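Local structure of putative uncharacterized protein (Mycobacterium avium, 2Z6V) at residues Pro156-Leu159 and Ala160-Glu164; Gly187-Glu190 and Asp191-His195; Ala394-Pro397 and Ile398-Tyr402. The protein is probably a sulfotransferase, STF9, of the family that moves a sulfuryl group from a nucleotide donor to an acceptor, which here is not established. All coordinates share one frame; numbering follows the deposited sequence.

Interaction 1. Residues Pro156-Leu159 and Ala160-Glu164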
# COMPACT_ATOMS: atom_id res chain seq x y z
N PRO A 156 -9.83 17.74 12.35
CA PRO A 156 -8.65 18.19 13.10
C PRO A 156 -7.48 17.20 13.10
O PRO A 156 -6.32 17.61 13.16
CB PRO A 156 -9.21 18.43 14.50
CG PRO A 156 -10.61 18.91 14.21
CD PRO A 156 -11.06 17.94 13.13
N ARG A 157 -7.76 15.90 13.04
CA ARG A 157 -6.68 14.92 13.03
C ARG A 157 -5.98 14.99 11.69
O ARG A 157 -4.77 14.81 11.60
CB ARG A 157 -7.23 13.52 13.30
CG ARG A 157 -7.70 13.34 14.74
CD ARG A 157 -8.68 12.19 14.87
NE ARG A 157 -9.91 12.44 14.14
CZ ARG A 157 -10.90 11.56 14.03
NH1 ARG A 157 -10.78 10.37 14.60
NH2 ARG A 157 -11.99 11.85 13.34
N CYS A 158 -6.74 15.28 10.65
CA CYS A 158 -6.17 15.42 9.32
C CYS A 158 -5.38 16.73 9.26
O CYS A 158 -4.25 16.77 8.79
CB CYS A 158 -7.27 15.44 8.27
SG CYS A 158 -6.62 15.61 6.61
N LEU A 159 -5.98 17.81 9.75
CA LEU A 159 -5.31 19.10 9.75
C LEU A 159 -4.02 19.06 10.58
O LEU A 159 -2.99 19.59 10.16
CB LEU A 159 -6.25 20.19 10.28
CG LEU A 159 -7.49 20.41 9.41
CD1 LEU A 159 -8.24 21.63 9.91
CD2 LEU A 159 -7.09 20.58 7.94
N ALA A 160 -4.09 18.42 11.75
CA ALA A 160 -2.93 18.31 12.63
C ALA A 160 -1.81 17.58 11.92
O ALA A 160 -0.64 17.94 12.05
CB ALA A 160 -3.31 17.58 13.90
N LEU A 161 -2.16 16.54 11.18
CA LEU A 161 -1.18 15.75 10.45
C LEU A 161 -0.52 16.60 9.37
O LEU A 161 0.67 16.48 9.10
CB LEU A 161 -1.88 14.55 9.82
CG LEU A 161 -1.31 13.17 10.10
CD1 LEU A 161 -0.05 12.97 9.27
CD2 LEU A 161 -1.04 13.04 11.60
N LEU A 162 -1.32 17.48 8.76
CA LEU A 162 -0.85 18.37 7.71
C LEU A 162 0.04 19.44 8.30
O LEU A 162 1.04 19.83 7.69
CB LEU A 162 -2.03 19.04 7.01
CG LEU A 162 -2.82 18.20 6.01
CD1 LEU A 162 -4.15 18.85 5.68
CD2 LEU A 162 -1.98 18.02 4.75
N ASP A 163 -0.31 19.90 9.49
CA ASP A 163 0.46 20.94 10.11
C ASP A 163 1.80 20.49 10.66
O ASP A 163 2.76 21.25 10.59
CB ASP A 163 -0.35 21.62 11.21
CG ASP A 163 0.07 23.05 11.43
OD1 ASP A 163 -0.01 23.83 10.46
OD2 ASP A 163 0.49 23.39 12.56
N GLU A 164 1.89 19.28 11.21
CA GLU A 164 3.17 18.84 11.73
C GLU A 164 4.03 18.35 10.57
O GLU A 164 5.22 18.09 10.73
CB GLU A 164 3.01 17.73 12.77
CG GLU A 164 2.64 16.36 12.23
CD GLU A 164 2.78 15.27 13.29
OE1 GLU A 164 2.38 14.11 13.02
OE2 GLU A 164 3.30 15.57 14.39

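Interaction 2. Residues Gly187-Glu190 and Asp191-His195. With PLM (palmitic acid), chain C.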
# COMPACT_ATOMS: atom_id res chain seq x y z
N GLY A 187 -5.14 12.72 1.12
CA GLY A 187 -5.30 11.98 -0.11
C GLY A 187 -5.29 10.48 0.05
O GLY A 187 -4.97 9.94 1.11
N PRO A 188 -5.64 9.76 -1.02
CA PRO A 188 -5.68 8.30 -1.03
C PRO A 188 -4.34 7.67 -0.64
O PRO A 188 -3.29 8.20 -0.97
CB PRO A 188 -6.08 7.98 -2.46
CG PRO A 188 -6.94 9.15 -2.84
CD PRO A 188 -6.14 10.30 -2.30
N THR A 189 -4.39 6.53 0.05
CA THR A 189 -3.19 5.81 0.44
C THR A 189 -3.44 4.33 0.17
O THR A 189 -4.55 3.96 -0.22
CB THR A 189 -2.86 6.02 1.95
OG1 THR A 189 -1.51 5.59 2.21
CG2 THR A 189 -3.82 5.21 2.82
N GLU A 190 -2.43 3.49 0.35
CA GLU A 190 -2.57 2.05 0.12
C GLU A 190 -3.16 1.30 1.31
O GLU A 190 -3.05 1.73 2.45
CB GLU A 190 -1.23 1.41 -0.23
CG GLU A 190 -0.82 1.63 -1.64
CD GLU A 190 0.18 2.74 -1.79
OE1 GLU A 190 0.02 3.80 -1.11
OE2 GLU A 190 1.12 2.56 -2.60
N ASP A 191 -3.78 0.16 1.01
CA ASP A 191 -4.37 -0.66 2.05
C ASP A 191 -3.24 -1.24 2.89
O ASP A 191 -3.48 -1.84 3.95
CB ASP A 191 -5.21 -1.79 1.45
CG ASP A 191 -6.36 -1.28 0.61
OD1 ASP A 191 -6.92 -0.22 0.96
OD2 ASP A 191 -6.72 -1.94 -0.39
N MET A 192 -2.02 -1.04 2.42
CA MET A 192 -0.83 -1.52 3.11
C MET A 192 -0.81 -0.99 4.54
O MET A 192 -0.42 -1.70 5.46
CB MET A 192 0.43 -1.05 2.38
CG MET A 192 1.73 -1.52 2.99
SD MET A 192 1.83 -3.32 3.14
CE MET A 192 2.26 -3.80 1.52
N PHE A 193 -1.28 0.24 4.72
CA PHE A 193 -1.29 0.84 6.04
C PHE A 193 -2.44 0.43 6.94
O PHE A 193 -2.62 0.99 8.02
CB PHE A 193 -1.18 2.35 5.90
CG PHE A 193 -0.00 2.77 5.09
CD1 PHE A 193 1.28 2.48 5.54
CD2 PHE A 193 -0.17 3.30 3.82
CE1 PHE A 193 2.39 2.71 4.73
CE2 PHE A 193 0.93 3.54 3.00
CZ PHE A 193 2.21 3.24 3.45
N ILE A 194 -3.23 -0.54 6.47
CA ILE A 194 -4.29 -1.13 7.27
C ILE A 194 -3.69 -2.49 7.58
O ILE A 194 -3.64 -2.93 8.73
CB ILE A 194 -5.60 -1.33 6.49
CG1 ILE A 194 -6.43 -0.04 6.51
CG2 ILE A 194 -6.42 -2.46 7.12
CD1 ILE A 194 -7.68 -0.15 5.68
N HIS A 195 -3.18 -3.14 6.53
CA HIS A 195 -2.56 -4.45 6.62
C HIS A 195 -1.37 -4.55 7.58
O HIS A 195 -1.26 -5.52 8.32
CB HIS A 195 -2.11 -4.91 5.22
CG HIS A 195 -3.24 -5.30 4.31
ND1 HIS A 195 -3.06 -6.14 3.23
CD2 HIS A 195 -4.55 -4.96 4.30
CE1 HIS A 195 -4.21 -6.30 2.60
NE2 HIS A 195 -5.13 -5.59 3.23
C1 PLM C . 9.41 -4.41 0.77
O1 PLM C . 10.14 -5.42 0.67
O2 PLM C . 8.99 -3.91 1.84
C2 PLM C . 8.99 -3.71 -0.52
C3 PLM C . 8.44 -4.71 -1.54
C4 PLM C . 7.89 -4.03 -2.79
C5 PLM C . 6.73 -3.08 -2.46
C6 PLM C . 7.23 -1.73 -1.94
C7 PLM C . 6.07 -0.94 -1.32
C8 PLM C . 5.67 -1.54 0.03
C9 PLM C . 4.15 -1.52 0.18
CA PLM C . 3.58 -0.13 -0.09
CB PLM C . 2.08 -0.20 -0.43
CC PLM C . 1.86 -1.15 -1.61
CD PLM C . 1.88 -2.61 -1.14
CE PLM C . 2.18 -3.58 -2.29
CF PLM C . 3.60 -3.35 -2.81
CG PLM C . 3.99 -4.39 -3.85
O HOH W 1 -6.56 2.02 -0.85

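Interaction 3. Residues Ala394-Pro397 and Ile398-Tyr402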
# COMPACT_ATOMS: atom_id res chain seq x y z
N ALA A 394 18.11 -11.30 -17.69
CA ALA A 394 17.85 -12.10 -16.50
C ALA A 394 16.39 -12.02 -16.06
O ALA A 394 15.85 -12.97 -15.49
CB ALA A 394 18.76 -11.66 -15.37
N LEU A 395 15.76 -10.88 -16.32
CA LEU A 395 14.37 -10.68 -15.92
C LEU A 395 13.39 -11.22 -16.95
O LEU A 395 12.26 -11.58 -16.60
CB LEU A 395 14.10 -9.19 -15.69
CG LEU A 395 14.68 -8.53 -14.44
CD1 LEU A 395 14.37 -7.05 -14.46
CD2 LEU A 395 14.11 -9.18 -13.20
N GLN A 396 13.83 -11.28 -18.20
CA GLN A 396 12.98 -11.75 -19.29
C GLN A 396 12.14 -13.00 -18.97
O GLN A 396 10.94 -13.03 -19.21
CB GLN A 396 13.83 -11.97 -20.55
CG GLN A 396 13.02 -12.15 -21.83
CD GLN A 396 12.50 -13.56 -22.02
OE1 GLN A 396 11.64 -13.82 -22.88
NE2 GLN A 396 13.02 -14.50 -21.24
N PRO A 397 12.77 -14.05 -18.40
CA PRO A 397 12.01 -15.27 -18.07
C PRO A 397 10.92 -15.07 -17.02
O PRO A 397 9.87 -15.72 -17.07
CB PRO A 397 13.10 -16.24 -17.62
CG PRO A 397 14.13 -15.33 -17.04
CD PRO A 397 14.19 -14.21 -18.05
N ILE A 398 11.16 -14.17 -16.07
CA ILE A 398 10.19 -13.88 -15.01
C ILE A 398 8.91 -13.25 -15.58
O ILE A 398 7.80 -13.61 -15.17
CB ILE A 398 10.79 -12.90 -13.95
CG1 ILE A 398 11.86 -13.62 -13.13
CG2 ILE A 398 9.71 -12.39 -13.02
CD1 ILE A 398 11.31 -14.77 -12.32
N PHE A 399 9.06 -12.34 -16.54
CA PHE A 399 7.93 -11.63 -17.12
C PHE A 399 7.55 -12.09 -18.53
O PHE A 399 6.76 -11.43 -19.20
CB PHE A 399 8.23 -10.13 -17.18
CG PHE A 399 8.73 -9.56 -15.88
CD1 PHE A 399 7.90 -9.53 -14.75
CD2 PHE A 399 10.02 -9.05 -15.78
CE1 PHE A 399 8.36 -9.00 -13.55
CE2 PHE A 399 10.48 -8.52 -14.58
CZ PHE A 399 9.66 -8.49 -13.47
N ALA A 400 8.12 -13.21 -18.96
CA ALA A 400 7.84 -13.74 -20.30
C ALA A 400 6.34 -13.85 -20.57
O ALA A 400 5.84 -13.23 -21.50
CB ALA A 400 8.50 -15.10 -20.46
N GLU A 401 5.65 -14.63 -19.75
CA GLU A 401 4.21 -14.82 -19.91
C GLU A 401 3.51 -13.48 -19.82
O GLU A 401 2.75 -13.09 -20.70
CB GLU A 401 3.66 -15.75 -18.83
CG GLU A 401 2.24 -16.23 -19.09
CD GLU A 401 1.53 -16.71 -17.83
OE1 GLU A 401 2.18 -17.33 -16.96
OE2 GLU A 401 0.30 -16.48 -17.73
N TYR A 402 3.78 -12.77 -18.73
CA TYR A 402 3.21 -11.46 -18.47
C TYR A 402 3.25 -10.54 -19.69
O TYR A 402 2.23 -9.97 -20.09
CB TYR A 402 3.95 -10.81 -17.31
CG TYR A 402 3.40 -9.46 -16.90
CD1 TYR A 402 2.11 -9.35 -16.39
CD2 TYR A 402 4.17 -8.30 -17.01
CE1 TYR A 402 1.59 -8.12 -16.00
CE2 TYR A 402 3.66 -7.07 -16.62
CZ TYR A 402 2.37 -6.99 -16.12
OH TYR A 402 1.85 -5.78 -15.72
O HOH W 2 7.08 -15.99 -17.69

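Interaction 1. Residues Pro156-Leu159 and Ala160-Glu164
Pro156 and Ala160 join the first turn of helix 156-166: the amide of Ala160 donates to Pro156 O at 2.8 Å from its N. A proline is well tolerated in a first turn, where its nitrogen has no earlier helical carbonyl to bond. Arg157 repeats the pattern less snugly, its O receiving Leu161 N at 3.2 Å. The guanidinium group of Arg157 is held outside the segment: NE forms a salt bridge with Asp155 OD1 and NH1 a hydrogen bond with Pro145 O. Cys158 O then takes Leu162 N at 3.0 Å. With SG anti to the backbone N (chi1 180°), the thiol points out from the helix, inclined slightly toward the next turn, with Leu162 CD1 4.2 Å from SG. Leu159 completes the series, its O accepting from Asp163 N at 2.8 Å, while its CD2 meets the same Leu162 methyl at 4.1 Å. Leu162 CD1 is therefore touched by two side chains of the preceding turn, three and four residues back. These apolar contacts are loose; the four i to i+4 backbone bonds run without a break, and Glu164 N to Ala160 O continues them. The helix lies at the surface, and the centre of this contact is about 21 Å from the centre of the chain. Cys158 and Arg157 rest on Trp138 of the loop that follows strand 132-134; Cys158 also touches Asp186, and Leu162 touches Trp182, both in the connection to helix 192-195.

Interaction 2. Residues Gly187-Glu190 and Asp191-His195
Glu190 and Phe193 are joined by an i to i+3 bond at the turn leading into helix 192-195: Phe193 N donates to Glu190 O at 3.2 Å, fairly straight at 161°. The Phe193 ring brings CD2 and CE2 beside Thr189 OG1, which meets it obliquely. Glu190 and Met192, meanwhile, both touch the alkyl chain of a bound palmitic acid: Glu190 CG lies 3.6 Å and Met192 CB 3.4 Å from atom CB of the lipid. Met192 CG, anti to the backbone N (chi1 -178°), meets the chain too, but the placement of the methyl end is doubtful. A water lies 2.9 Å from both Thr189 O and Asp191 OD1 and can donate to either, linking the extended approach to the turn. Asp191 is steadied further by His252, bonded to its OD2, and its own O accepts from Ile194 N and His195 N. Farther out, backbone bonds run from Thr189 to Leu135 and from Asp191 to Lys248 at the end of strand 244-248. A loop thus passes from the edge of the parallel sheet of a sulfotransferase fold into short helix 192-195, where Glu190 and Met192 border the bound palmitic acid; the contact itself is buried near the chain centre.

Interaction 3. Residues Ala394-Pro397 and Ile398-Tyr402
A proline kink breaks the regular bonding of helix 392-405, and Leu395 and Phe399 pack beside each other across it. Pro397 brings no amide hydrogen, so the bond that residue would make to the turn before is missing. Leu395 O accepts Phe399 N at 3.3 Å and, weakly, Ile398 N at 2.9 Å. Phe399 N makes a second bond, a weak one, to Gln396 O, and is thereby shared between two successive carbonyls.

The side chains span the same kink. Phe399 has CG anti to its carbonyl carbon (chi1 -49°), which tilts the ring back toward the preceding turn, where CE2 meets Leu395 CB at 3.8 Å and Leu395 CD2 at 3.9 Å. Ile398 CG2 lies over one face of the ring, 3.7 Å above its plane and displaced toward the rim. Leu395 and Phe399 are buried against helices 275-285 and 301-326, with Thr279 touching both, while Pro397 and Gln396 lie on the exposed side. One turn further on, where Glu401 N also lacks its bond to the turn before, a water bridges the gap: it donates to Pro397 O and accepts from Glu401 N, 2.9 Å from each.

How the interactions relate
Read together, the three sites show how far the bonding of a helical turn can vary within one chain: unbroken in interaction 1, limited to a short turn in interaction 2, and interrupted by proline and patched by water in interaction 3. Interactions 1 and 2 are successive along the chain, with centres about 17 Å apart and nearest atoms about 6 Å. Interaction 3 lies on the opposite side of the chain's centre from interaction 1, their centres about 44 Å apart. Only interaction 2 touches the palmitic acid; the side chain of Phe399 is about 12 Å from the same palmitic acid. A sulfate ion, probably from the crystallisation liquor, sits about 5 Å from the side chain of Glu190.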